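Putative uncharacterized protein (Ustilago maydis, PDB 4GNX) is probably the smallest subunit of replication protein A, an OB-fold protein of the trimeric complex that binds single-stranded DNA. Local coordinates at residues Q38-G43 / T94-V99. Residues are numbered along the deposited sequence; the frame is centred on the assembly and turned at random.
Sequences QTSDLG and TLVENV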
# COMPACT_ATOMS: atom_id res chain seq x y z
N GLN A 38 -4.75 28.52 2.96
CA GLN A 38 -3.43 27.90 2.96
C GLN A 38 -3.44 26.62 2.12
O GLN A 38 -4.30 25.76 2.29
CB GLN A 38 -2.95 27.64 4.40
CG GLN A 38 -1.73 26.74 4.51
CD GLN A 38 -0.90 27.00 5.74
OE1 GLN A 38 -1.41 27.46 6.77
NE2 GLN A 38 0.39 26.72 5.65
N THR A 39 -2.47 26.50 1.21
CA THR A 39 -2.35 25.37 0.30
C THR A 39 -1.36 24.32 0.80
O THR A 39 -0.53 24.62 1.64
CB THR A 39 -1.87 25.82 -1.09
OG1 THR A 39 -2.44 27.08 -1.40
CG2 THR A 39 -2.40 24.88 -2.11
N SER A 40 -1.47 23.09 0.27
CA SER A 40 -0.49 22.02 0.48
C SER A 40 0.92 22.52 0.22
O SER A 40 1.88 22.06 0.82
CB SER A 40 -0.79 20.87 -0.47
OG SER A 40 -0.77 21.28 -1.83
N ASP A 41 1.00 23.46 -0.71
CA ASP A 41 2.19 24.20 -1.05
C ASP A 41 2.81 24.92 0.14
O ASP A 41 3.99 25.28 0.10
CB ASP A 41 1.74 25.27 -2.05
CG ASP A 41 2.81 25.61 -3.05
OD1 ASP A 41 2.97 26.80 -3.35
OD2 ASP A 41 3.48 24.69 -3.55
N LEU A 42 2.01 25.13 1.18
CA LEU A 42 2.30 26.03 2.31
C LEU A 42 2.15 27.50 1.99
O LEU A 42 2.36 28.35 2.85
CB LEU A 42 3.66 25.78 2.94
CG LEU A 42 3.71 24.56 3.86
CD1 LEU A 42 4.99 24.59 4.68
CD2 LEU A 42 2.48 24.48 4.77
N GLY A 43 1.78 27.80 0.75
CA GLY A 43 1.52 29.17 0.34
C GLY A 43 0.07 29.59 0.45
O GLY A 43 -0.82 28.77 0.33
N THR A 94 -0.29 17.07 3.42
CA THR A 94 0.88 16.43 2.85
C THR A 94 0.47 15.41 1.79
O THR A 94 1.07 15.33 0.71
CB THR A 94 1.71 15.72 3.94
OG1 THR A 94 2.06 16.66 4.95
CG2 THR A 94 2.97 15.15 3.36
N LEU A 95 -0.57 14.63 2.09
CA LEU A 95 -1.10 13.73 1.08
C LEU A 95 -1.44 14.55 -0.14
O LEU A 95 -1.09 14.16 -1.26
CB LEU A 95 -2.35 13.00 1.57
CG LEU A 95 -3.03 12.05 0.57
CD1 LEU A 95 -2.03 11.38 -0.36
CD2 LEU A 95 -3.84 11.01 1.33
N VAL A 96 -2.10 15.68 0.07
CA VAL A 96 -2.56 16.48 -1.03
C VAL A 96 -1.40 16.98 -1.89
O VAL A 96 -1.50 16.99 -3.13
CB VAL A 96 -3.43 17.67 -0.56
CG1 VAL A 96 -3.74 18.60 -1.73
CG2 VAL A 96 -4.73 17.15 0.06
N GLU A 97 -0.30 17.37 -1.24
CA GLU A 97 0.80 17.95 -1.98
C GLU A 97 1.31 16.93 -2.97
O GLU A 97 1.56 17.24 -4.15
CB GLU A 97 1.90 18.44 -1.05
CG GLU A 97 3.12 19.05 -1.75
CD GLU A 97 2.79 20.15 -2.76
OE1 GLU A 97 1.81 20.91 -2.56
OE2 GLU A 97 3.54 20.28 -3.77
N ASN A 98 1.38 15.69 -2.50
CA ASN A 98 1.90 14.60 -3.28
C ASN A 98 1.03 14.23 -4.45
O ASN A 98 1.52 13.90 -5.54
CB ASN A 98 2.10 13.42 -2.37
CG ASN A 98 3.40 13.51 -1.60
OD1 ASN A 98 4.48 13.37 -2.19
ND2 ASN A 98 3.32 13.74 -0.30
N VAL A 99 -0.27 14.30 -4.23
CA VAL A 99 -1.20 14.01 -5.29
C VAL A 99 -1.09 15.10 -6.34
O VAL A 99 -1.14 14.81 -7.54
CB VAL A 99 -2.60 13.91 -4.71
CG1 VAL A 99 -3.65 13.81 -5.81
CG2 VAL A 99 -2.62 12.71 -3.79
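S40, in the turn between strands 34-39 and 44-48, meets V96 and E97 of helix 93-104 in a small turn-to-helix contact. It joins a hairpin of the OB-fold barrel to the long helix 93-104 near the C-terminus. The two segments bury 172 Å² between them. The one hydrogen bond across them runs from S40 OG to E97 OE1, at 2.7 Å, and meets that oxygen nearly head-on along its C-O bond. E97 leaves the helix with CG anti to the backbone N (chi1 179°). A bend at chi2 (52°) then brings the carboxylate back to the serine. Beside the bond, S40 CB packs 3.7 Å from E97 CB and 3.9 Å from V96 CG1. D41 OD2 comes within 4.2 Å of E97 OE1, and these like charges probably disfavour each other. S10 OG is hydrogen-bonded to D41 OD1, which helps fix how the D41 carboxylate is turned. The S40 loop is a type I turn from T39 to L42, which presents the serine to the helix. T39 braces its base, because both T39 N and T39 OG1 bond to G43 O, from opposite faces of the carbonyl. V96 also touches M121 of a neighbouring subunit, V99 meets L125 of that subunit, and N98 OD1 is hydrogen-bonded to R441 of the third chain. Helix 93-104 thus lies between its own barrel and both partners, consistent with the helix bundle of the RPA trimer core.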